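Local coordinates for protein lipopolysaccharide core heptose(I) kinase WaaP (Pseudomonas aeruginosa, PDB 6DFL) that phosphorylates the first heptose of the lipopolysaccharide core with ATP and magnesium during outer membrane biogenesis, and also acts as a protein-tyrosine kinase, at residues 154-166 and 202-214. Numbering follows the deposited sequence.
Sequences MHRAGVNHRDCYI and WRNKDLAALYFSA. With G9S (S-[2-({N-[(2S)-2-hydroxy-3,3-dimethyl-4-(phosphonooxy)butanoyl]-beta-alanyl}amino)ethyl] hexadecanethioate), chain C.
Asp206 OD2 accepts two hydrogen bonds, one from His155 NE2 (2.9 Å) and one from the backbone N of His161. The His155 N-H arrives on the anti side, tilted out of the carboxylate plane, although OD2 lies in the plane of the His155 ring; the peptide N-H takes the syn lone pair. Asp206 OD1 receives the backbone N of Arg162 at 2.8 Å, on the syn side and likewise out of plane, so both oxygens of this buried carboxylate are engaged and its rotation is fixed. Tyr231 OH pairs with His155 ND1, and Arg203 CA packs over one face of the His155 ring (CH-pi, 4.0 Å to the centroid). This matches the protein-kinase arrangement in which an aspartate of helix F, to which helix 200-212 probably corresponds, grips the backbone of the HRD catalytic loop, here His161-Arg162-Asp163, whose Asp163 is probably the catalytic residue. A bend at chi3 (83°) turns the Arg162 guanidinium toward Trp202, whose CH2 lies over the centre of one guanidinium face; the planes, 68° apart, do not stack flat. Further along, Ile166 N donates almost straight (169°) to Ser213 OG at 2.8 Å, and that hydroxyl donates to Leu210 O. Ile166 CG2 meets Leu210 CD1 and, at 3.8 Å, C25 of the G9S acyl chain.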
HETATM    1  N   MSE A 154       1.738  -7.228   6.042  1.00 62.82           N
HETATM    2  CA  MSE A 154       2.050  -8.295   5.127  1.00 65.41           C
HETATM    3  C   MSE A 154       3.463  -8.830   5.348  1.00 59.95           C
HETATM    4  O   MSE A 154       3.666 -10.039   5.448  1.00 57.60           O
HETATM    5  CB  MSE A 154       1.910  -7.773   3.715  1.00 58.19           C
HETATM    6  CG  MSE A 154       1.475  -8.751   2.677  1.00 76.44           C
HETATM    7 SE   MSE A 154       1.339  -7.744   0.998  1.00100.19          SE
HETATM    8  CE  MSE A 154       3.244  -7.560   0.619  1.00 65.50           C
ATOM      9  N   HIS A 155       4.434  -7.916   5.398  1.00 55.09           N
ATOM     10  CA  HIS A 155       5.823  -8.327   5.539  1.00 58.25           C
ATOM     11  C   HIS A 155       6.066  -8.974   6.885  1.00 62.88           C
ATOM     12  O   HIS A 155       6.710 -10.025   6.957  1.00 62.83           O
ATOM     13  CB  HIS A 155       6.757  -7.143   5.363  1.00 60.77           C
ATOM     14  CG  HIS A 155       6.878  -6.690   3.953  1.00 66.59           C
ATOM     15  ND1 HIS A 155       7.479  -5.502   3.603  1.00 70.92           N
ATOM     16  CD2 HIS A 155       6.476  -7.271   2.798  1.00 60.24           C
ATOM     17  CE1 HIS A 155       7.434  -5.367   2.289  1.00 62.31           C
ATOM     18  NE2 HIS A 155       6.836  -6.427   1.781  1.00 65.24           N
ATOM     19  N   ARG A 156       5.564  -8.354   7.974  1.00 61.39           N
ATOM     20  CA  ARG A 156       5.764  -8.943   9.295  1.00 66.53           C
ATOM     21  C   ARG A 156       5.051 -10.275   9.382  1.00 67.64           C
ATOM     22  O   ARG A 156       5.368 -11.085  10.255  1.00 64.35           O
ATOM     23  CB  ARG A 156       5.267  -8.033  10.449  1.00 59.27           C
ATOM     24  CG  ARG A 156       5.952  -6.664  10.578  1.00 65.91           C
ATOM     25  CD  ARG A 156       5.049  -5.601  11.288  1.00 66.21           C
ATOM     26  NE  ARG A 156       5.183  -4.261  10.692  1.00 65.03           N
ATOM     27  CZ  ARG A 156       4.162  -3.492  10.307  1.00 69.09           C
ATOM     28  NH1 ARG A 156       2.904  -3.898  10.447  1.00 64.51           N
ATOM     29  NH2 ARG A 156       4.392  -2.300   9.772  1.00 73.95           N
ATOM     30  N   ALA A 157       4.087 -10.536   8.506  1.00 59.80           N
ATOM     31  CA  ALA A 157       3.439 -11.826   8.639  1.00 57.60           C
ATOM     32  C   ALA A 157       4.114 -12.878   7.776  1.00 59.29           C
ATOM     33  O   ALA A 157       3.643 -14.016   7.736  1.00 61.10           O
ATOM     34  CB  ALA A 157       1.942 -11.715   8.338  1.00 60.32           C
ATOM     35  N   GLY A 158       5.237 -12.548   7.139  1.00 56.53           N
ATOM     36  CA  GLY A 158       5.987 -13.504   6.344  1.00 58.81           C
ATOM     37  C   GLY A 158       5.653 -13.555   4.859  1.00 65.97           C
ATOM     38  O   GLY A 158       6.139 -14.460   4.159  1.00 61.11           O
ATOM     39  N   VAL A 159       4.875 -12.600   4.355  1.00 62.53           N
ATOM     40  CA  VAL A 159       4.460 -12.568   2.958  1.00 65.61           C
ATOM     41  C   VAL A 159       5.106 -11.371   2.286  1.00 67.16           C
ATOM     42  O   VAL A 159       4.927 -10.236   2.741  1.00 67.84           O
ATOM     43  CB  VAL A 159       2.935 -12.482   2.825  1.00 60.89           C
ATOM     44  CG1 VAL A 159       2.566 -12.187   1.379  1.00 70.09           C
ATOM     45  CG2 VAL A 159       2.305 -13.761   3.274  1.00 58.41           C
ATOM     46  N   ASN A 160       5.842 -11.612   1.205  1.00 63.19           N
ATOM     47  CA  ASN A 160       6.237 -10.541   0.306  1.00 65.37           C
ATOM     48  C   ASN A 160       5.449 -10.660  -1.003  1.00 71.24           C
ATOM     49  O   ASN A 160       5.234 -11.759  -1.532  1.00 66.21           O
ATOM     50  CB  ASN A 160       7.751 -10.527   0.046  1.00 62.56           C
ATOM     51  CG  ASN A 160       8.242 -11.767  -0.654  1.00 68.94           C
ATOM     52  OD1 ASN A 160       8.314 -12.824  -0.041  1.00 68.31           O
ATOM     53  ND2 ASN A 160       8.601 -11.646  -1.953  1.00 69.05           N
ATOM     54  N   HIS A 161       5.004  -9.518  -1.511  1.00 71.10           N
ATOM     55  CA  HIS A 161       4.017  -9.527  -2.575  1.00 69.21           C
ATOM     56  C   HIS A 161       4.617  -9.985  -3.889  1.00 66.45           C
ATOM     57  O   HIS A 161       4.120 -10.933  -4.491  1.00 64.36           O
ATOM     58  CB  HIS A 161       3.407  -8.149  -2.745  1.00 68.82           C
ATOM     59  CG  HIS A 161       2.134  -8.173  -3.503  1.00 72.28           C
ATOM     60  ND1 HIS A 161       0.949  -7.705  -2.981  1.00 75.57           N
ATOM     61  CD2 HIS A 161       1.847  -8.657  -4.733  1.00 69.15           C
ATOM     62  CE1 HIS A 161      -0.011  -7.873  -3.876  1.00 71.50           C
ATOM     63  NE2 HIS A 161       0.505  -8.456  -4.942  1.00 71.94           N
ATOM     64  N   ARG A 162       5.678  -9.308  -4.331  1.00 66.72           N
ATOM     65  CA  ARG A 162       6.415  -9.510  -5.578  1.00 68.66           C
ATOM     66  C   ARG A 162       5.797  -8.719  -6.718  1.00 66.55           C
ATOM     67  O   ARG A 162       6.479  -8.401  -7.689  1.00 70.38           O
ATOM     68  CB  ARG A 162       6.529 -10.974  -5.959  1.00 69.59           C
ATOM     69  CG  ARG A 162       7.543 -11.692  -5.149  1.00 63.97           C
ATOM     70  CD  ARG A 162       8.067 -12.866  -5.885  1.00 69.82           C
ATOM     71  NE  ARG A 162       9.126 -12.469  -6.814  1.00 80.29           N
ATOM     72  CZ  ARG A 162       9.834 -13.328  -7.538  1.00 73.87           C
ATOM     73  NH1 ARG A 162       9.584 -14.626  -7.436  1.00 69.10           N
ATOM     74  NH2 ARG A 162      10.801 -12.890  -8.329  1.00 78.84           N
ATOM     75  N   ASP A 163       4.532  -8.348  -6.587  1.00 66.16           N
ATOM     76  CA  ASP A 163       3.883  -7.378  -7.452  1.00 62.65           C
ATOM     77  C   ASP A 163       3.175  -6.316  -6.626  1.00 68.41           C
ATOM     78  O   ASP A 163       1.969  -6.074  -6.759  1.00 62.00           O
ATOM     79  CB  ASP A 163       2.930  -8.113  -8.378  1.00 71.64           C
ATOM     80  CG  ASP A 163       3.669  -9.016  -9.326  1.00 67.86           C
ATOM     81  OD1 ASP A 163       4.482  -8.488 -10.107  1.00 71.18           O
ATOM     82  OD2 ASP A 163       3.477 -10.238  -9.256  1.00 70.12           O
ATOM     83  N   CYS A 164       3.944  -5.660  -5.752  1.00 69.00           N
ATOM     84  CA  CYS A 164       3.421  -4.687  -4.802  1.00 65.38           C
ATOM     85  C   CYS A 164       3.323  -3.326  -5.480  1.00 66.03           C
ATOM     86  O   CYS A 164       4.255  -2.523  -5.469  1.00 67.21           O
ATOM     87  CB  CYS A 164       4.311  -4.639  -3.573  1.00 68.87           C
ATOM     88  SG  CYS A 164       3.454  -4.004  -2.184  1.00 68.12           S
ATOM     89  N   TYR A 165       2.192  -3.083  -6.129  1.00 69.33           N
ATOM     90  CA  TYR A 165       1.944  -1.820  -6.801  1.00 66.69           C
ATOM     91  C   TYR A 165       0.631  -1.271  -6.296  1.00 62.30           C
ATOM     92  O   TYR A 165      -0.238  -2.021  -5.838  1.00 61.16           O
ATOM     93  CB  TYR A 165       1.855  -1.961  -8.330  1.00 60.24           C
ATOM     94  CG  TYR A 165       2.761  -2.996  -8.901  1.00 65.44           C
ATOM     95  CD1 TYR A 165       4.133  -2.923  -8.716  1.00 64.03           C
ATOM     96  CD2 TYR A 165       2.252  -4.049  -9.676  1.00 71.45           C
ATOM     97  CE1 TYR A 165       4.987  -3.889  -9.263  1.00 66.77           C
ATOM     98  CE2 TYR A 165       3.096  -5.016 -10.242  1.00 63.94           C
ATOM     99  CZ  TYR A 165       4.460  -4.925 -10.031  1.00 67.58           C
ATOM    100  OH  TYR A 165       5.298  -5.874 -10.556  1.00 67.31           O
ATOM    101  N   ILE A 166       0.464   0.044  -6.441  1.00 56.61           N
ATOM    102  CA  ILE A 166      -0.792   0.631  -5.996  1.00 60.53           C
ATOM    103  C   ILE A 166      -1.978   0.043  -6.744  1.00 64.16           C
ATOM    104  O   ILE A 166      -3.075  -0.042  -6.190  1.00 66.00           O
ATOM    105  CB  ILE A 166      -0.745   2.170  -6.070  1.00 64.12           C
ATOM    106  CG1 ILE A 166      -0.293   2.672  -7.436  1.00 61.49           C
ATOM    107  CG2 ILE A 166       0.199   2.696  -4.992  1.00 59.25           C
ATOM    108  CD1 ILE A 166      -0.387   4.179  -7.589  1.00 57.44           C
ATOM    109  N   TRP A 202      13.642  -9.254   0.075  1.00 77.37           N
ATOM    110  CA  TRP A 202      12.318  -9.357  -0.508  1.00 72.25           C
ATOM    111  C   TRP A 202      11.418  -8.230  -0.018  1.00 73.67           C
ATOM    112  O   TRP A 202      10.672  -7.647  -0.818  1.00 73.34           O
ATOM    113  CB  TRP A 202      11.728 -10.737  -0.214  1.00 67.01           C
ATOM    114  CG  TRP A 202      12.378 -11.797  -1.028  1.00 73.75           C
ATOM    115  CD1 TRP A 202      13.190 -12.796  -0.580  1.00 75.21           C
ATOM    116  CD2 TRP A 202      12.278 -11.969  -2.460  1.00 74.12           C
ATOM    117  NE1 TRP A 202      13.605 -13.580  -1.642  1.00 75.62           N
ATOM    118  CE2 TRP A 202      13.052 -13.097  -2.802  1.00 76.47           C
ATOM    119  CE3 TRP A 202      11.595 -11.285  -3.475  1.00 73.58           C
ATOM    120  CZ2 TRP A 202      13.165 -13.559  -4.131  1.00 79.92           C
ATOM    121  CZ3 TRP A 202      11.714 -11.740  -4.800  1.00 75.65           C
ATOM    122  CH2 TRP A 202      12.495 -12.861  -5.111  1.00 78.27           C
ATOM    123  N   ARG A 203      11.488  -7.906   1.283  1.00 72.02           N
ATOM    124  CA  ARG A 203      10.845  -6.699   1.804  1.00 69.62           C
ATOM    125  C   ARG A 203      11.154  -5.495   0.920  1.00 68.49           C
ATOM    126  O   ARG A 203      10.258  -4.731   0.538  1.00 69.25           O
ATOM    127  CB  ARG A 203      11.303  -6.419   3.248  1.00 73.00           C
ATOM    128  CG  ARG A 203      10.698  -7.335   4.350  1.00 76.92           C
ATOM    129  CD  ARG A 203      11.243  -7.025   5.776  1.00 73.63           C
ATOM    130  NE  ARG A 203      10.845  -8.044   6.757  1.00 75.92           N
ATOM    131  CZ  ARG A 203       9.997  -7.842   7.771  1.00 80.48           C
ATOM    132  NH1 ARG A 203       9.700  -8.836   8.612  1.00 76.17           N
ATOM    133  NH2 ARG A 203       9.467  -6.637   7.975  1.00 80.77           N
ATOM    134  N   ASN A 204      12.426  -5.318   0.575  1.00 68.91           N
ATOM    135  CA  ASN A 204      12.824  -4.089  -0.089  1.00 69.46           C
ATOM    136  C   ASN A 204      12.338  -4.059  -1.534  1.00 73.96           C
ATOM    137  O   ASN A 204      11.927  -3.004  -2.025  1.00 74.46           O
ATOM    138  CB  ASN A 204      14.337  -3.918  -0.008  1.00 71.86           C
ATOM    139  CG  ASN A 204      14.835  -3.784   1.429  1.00 78.06           C
ATOM    140  OD1 ASN A 204      14.085  -3.429   2.357  1.00 77.93           O
ATOM    141  ND2 ASN A 204      16.108  -4.079   1.619  1.00 81.40           N
ATOM    142  N   LYS A 205      12.352  -5.213  -2.219  1.00 70.25           N
ATOM    143  CA  LYS A 205      11.808  -5.286  -3.571  1.00 73.93           C
ATOM    144  C   LYS A 205      10.362  -4.792  -3.602  1.00 74.17           C
ATOM    145  O   LYS A 205      10.017  -3.925  -4.409  1.00 74.28           O
ATOM    146  CB  LYS A 205      11.920  -6.714  -4.121  1.00 73.07           C
ATOM    147  CG  LYS A 205      13.350  -7.149  -4.530  1.00 74.96           C
ATOM    148  CD  LYS A 205      13.324  -8.221  -5.636  1.00 88.03           C
ATOM    149  CE  LYS A 205      14.720  -8.646  -6.101  1.00 90.41           C
ATOM    150  NZ  LYS A 205      15.360  -9.650  -5.194  1.00 96.81           N
ATOM    151  N   ASP A 206       9.510  -5.302  -2.694  1.00 71.78           N
ATOM    152  CA  ASP A 206       8.126  -4.829  -2.602  1.00 64.23           C
ATOM    153  C   ASP A 206       8.072  -3.323  -2.392  1.00 71.21           C
ATOM    154  O   ASP A 206       7.269  -2.624  -3.027  1.00 69.67           O
ATOM    155  CB  ASP A 206       7.402  -5.499  -1.440  1.00 67.66           C
ATOM    156  CG  ASP A 206       6.881  -6.881  -1.751  1.00 69.45           C
ATOM    157  OD1 ASP A 206       7.178  -7.468  -2.824  1.00 68.44           O
ATOM    158  OD2 ASP A 206       6.161  -7.396  -0.863  1.00 67.74           O
ATOM    159  N   LEU A 207       8.866  -2.819  -1.432  1.00 72.37           N
ATOM    160  CA  LEU A 207       8.878  -1.393  -1.135  1.00 67.71           C
ATOM    161  C   LEU A 207       9.337  -0.585  -2.332  1.00 66.89           C
ATOM    162  O   LEU A 207       8.803   0.492  -2.605  1.00 67.16           O
ATOM    163  CB  LEU A 207       9.801  -1.094   0.046  1.00 76.21           C
ATOM    164  CG  LEU A 207       9.454  -1.527   1.468  1.00 72.66           C
ATOM    165  CD1 LEU A 207      10.610  -1.136   2.366  1.00 72.98           C
ATOM    166  CD2 LEU A 207       8.153  -0.894   1.903  1.00 70.82           C
ATOM    167  N   ALA A 208      10.365  -1.061  -3.023  1.00 71.70           N
ATOM    168  CA  ALA A 208      10.788  -0.428  -4.265  1.00 68.13           C
ATOM    169  C   ALA A 208       9.639  -0.376  -5.259  1.00 68.02           C
ATOM    170  O   ALA A 208       9.287   0.689  -5.776  1.00 71.08           O
ATOM    171  CB  ALA A 208      11.977  -1.188  -4.846  1.00 72.19           C
ATOM    172  N   ALA A 209       9.020  -1.524  -5.521  1.00 72.74           N
ATOM    173  CA  ALA A 209       7.963  -1.570  -6.524  1.00 65.73           C
ATOM    174  C   ALA A 209       6.784  -0.696  -6.110  1.00 70.01           C
ATOM    175  O   ALA A 209       6.236   0.048  -6.933  1.00 70.77           O
ATOM    176  CB  ALA A 209       7.528  -3.013  -6.752  1.00 62.12           C
ATOM    177  N   LEU A 210       6.395  -0.737  -4.829  1.00 68.66           N
ATOM    178  CA  LEU A 210       5.282   0.108  -4.418  1.00 62.97           C
ATOM    179  C   LEU A 210       5.591   1.570  -4.691  1.00 63.06           C
ATOM    180  O   LEU A 210       4.750   2.302  -5.228  1.00 65.48           O
ATOM    181  CB  LEU A 210       4.957  -0.120  -2.956  1.00 64.12           C
ATOM    182  CG  LEU A 210       3.722   0.674  -2.580  1.00 66.46           C
ATOM    183  CD1 LEU A 210       2.531   0.233  -3.384  1.00 60.21           C
ATOM    184  CD2 LEU A 210       3.449   0.534  -1.086  1.00 63.93           C
ATOM    185  N   TYR A 211       6.821   1.990  -4.402  1.00 60.31           N
ATOM    186  CA  TYR A 211       7.214   3.371  -4.649  1.00 61.53           C
ATOM    187  C   TYR A 211       7.178   3.705  -6.145  1.00 66.04           C
ATOM    188  O   TYR A 211       6.625   4.731  -6.545  1.00 66.25           O
ATOM    189  CB  TYR A 211       8.607   3.617  -4.077  1.00 56.56           C
ATOM    190  CG  TYR A 211       9.080   5.047  -4.175  1.00 59.13           C
ATOM    191  CD1 TYR A 211       8.186   6.103  -4.098  1.00 60.46           C
ATOM    192  CD2 TYR A 211      10.423   5.336  -4.364  1.00 60.09           C
ATOM    193  CE1 TYR A 211       8.619   7.417  -4.194  1.00 59.52           C
ATOM    194  CE2 TYR A 211      10.866   6.642  -4.454  1.00 64.20           C
ATOM    195  CZ  TYR A 211       9.957   7.675  -4.383  1.00 62.75           C
ATOM    196  OH  TYR A 211      10.395   8.977  -4.476  1.00 71.93           O
ATOM    197  N   PHE A 212       7.781   2.867  -6.986  1.00 60.57           N
ATOM    198  CA  PHE A 212       7.823   3.226  -8.402  1.00 69.66           C
ATOM    199  C   PHE A 212       6.431   3.258  -8.996  1.00 64.00           C
ATOM    200  O   PHE A 212       6.165   4.066  -9.882  1.00 74.54           O
ATOM    201  CB  PHE A 212       8.741   2.277  -9.160  1.00 63.67           C
ATOM    202  CG  PHE A 212      10.119   2.186  -8.547  1.00 68.93           C
ATOM    203  CD1 PHE A 212      10.655   3.274  -7.874  1.00 67.19           C
ATOM    204  CD2 PHE A 212      10.859   1.022  -8.609  1.00 65.62           C
ATOM    205  CE1 PHE A 212      11.902   3.215  -7.305  1.00 68.10           C
ATOM    206  CE2 PHE A 212      12.125   0.964  -8.021  1.00 72.81           C
ATOM    207  CZ  PHE A 212      12.632   2.064  -7.371  1.00 70.98           C
ATOM    208  N   SER A 213       5.508   2.460  -8.475  1.00 65.42           N
ATOM    209  CA  SER A 213       4.149   2.567  -8.983  1.00 60.45           C
ATOM    210  C   SER A 213       3.473   3.865  -8.575  1.00 67.21           C
ATOM    211  O   SER A 213       2.348   4.115  -9.008  1.00 68.01           O
ATOM    212  CB  SER A 213       3.315   1.372  -8.520  1.00 58.59           C
ATOM    213  OG  SER A 213       2.676   1.620  -7.278  1.00 70.51           O
ATOM    214  N   ALA A 214       4.105   4.717  -7.758  1.00 63.34           N
ATOM    215  CA  ALA A 214       3.372   5.848  -7.200  1.00 61.38           C
ATOM    216  C   ALA A 214       4.072   7.181  -7.431  1.00 63.96           C
ATOM    217  O   ALA A 214       3.699   8.178  -6.802  1.00 68.16           O
ATOM    218  CB  ALA A 214       3.106   5.618  -5.715  1.00 69.12           C
TER
HETATM  219  C1  G9S C 101      13.060  11.529   2.217  1.00 96.03           C
HETATM  220  C2  G9S C 101      13.509  13.955   1.702  1.00109.13           C
HETATM  221  C3  G9S C 101      14.385  15.011   1.047  1.00111.08           C
HETATM  222  C4  G9S C 101      15.818  15.081   1.542  1.00116.95           C
HETATM  223  C5  G9S C 101      17.072  13.741   3.425  1.00117.64           C
HETATM  224  C6  G9S C 101      16.441  15.303   5.483  1.00119.12           C
HETATM  225  C7  G9S C 101      17.058  16.465   6.222  1.00119.25           C
HETATM  226  C8  G9S C 101      15.076  15.702   4.988  1.00114.71           C
HETATM  227  C10 G9S C 101      12.750   8.552   0.402  1.00 88.62           C
HETATM  228  C11 G9S C 101      13.072   7.539  -0.661  1.00 73.81           C
HETATM  229  C12 G9S C 101      11.903   6.693  -1.111  1.00 70.07           C
HETATM  230  C13 G9S C 101      10.555   7.074  -0.525  1.00 70.89           C
HETATM  231  C14 G9S C 101       9.881   6.022   0.368  1.00 70.28           C
HETATM  232  C15 G9S C 101       8.779   5.185  -0.262  1.00 68.53           C
HETATM  233  C16 G9S C 101       7.423   5.825  -0.445  1.00 57.82           C
HETATM  234  N2  G9S C 101      13.872  12.549   1.604  1.00106.12           N
HETATM  235  C19 G9S C 101      11.882  11.039   1.413  1.00 86.55           C
HETATM  236  C20 G9S C 101      16.329  14.158   6.443  1.00110.19           C
HETATM  237  C21 G9S C 101       6.196   4.920  -0.464  1.00 54.99           C
HETATM  238  C22 G9S C 101       4.993   5.510  -1.195  1.00 60.84           C
HETATM  239  C23 G9S C 101       3.891   4.589  -1.631  1.00 64.59           C
HETATM  240  C24 G9S C 101       2.520   4.883  -1.059  1.00 63.86           C
HETATM  241  C25 G9S C 101       1.298   4.163  -1.616  1.00 64.52           C
HETATM  242  C26 G9S C 101      -0.070   4.821  -1.413  1.00 66.81           C
HETATM  243  C27 G9S C 101      -0.547   5.778  -2.489  1.00 74.49           C
HETATM  244  C28 G9S C 101      -1.981   6.206  -2.400  1.00 76.23           C
HETATM  245  C29 G9S C 101      -2.887   5.842  -3.534  1.00 68.90           C
HETATM  246  C30 G9S C 101      17.407  14.954   4.304  1.00119.78           C
HETATM  247  N3  G9S C 101      16.346  13.834   2.149  1.00120.68           N
HETATM  248  O2  G9S C 101      12.507  14.290   2.324  1.00103.01           O
HETATM  249  O3  G9S C 101      12.969   8.336   1.588  1.00 84.58           O
HETATM  250  O4  G9S C 101      17.440  12.630   3.796  1.00116.23           O
HETATM  251  O5  G9S C 101      17.689  16.045   3.505  1.00120.96           O
HETATM  252  O6  G9S C 101      18.450  16.516   6.230  1.00125.29           O
HETATM  253  O8  G9S C 101      20.626  17.485   7.071  1.00125.39           O
HETATM  254  O9  G9S C 101      19.248  16.050   8.602  1.00119.07           O
HETATM  255  P1  G9S C 101      19.229  17.067   7.479  1.00123.95           P
HETATM  256  S1  G9S C 101      12.298  10.191  -0.104  1.00107.03           S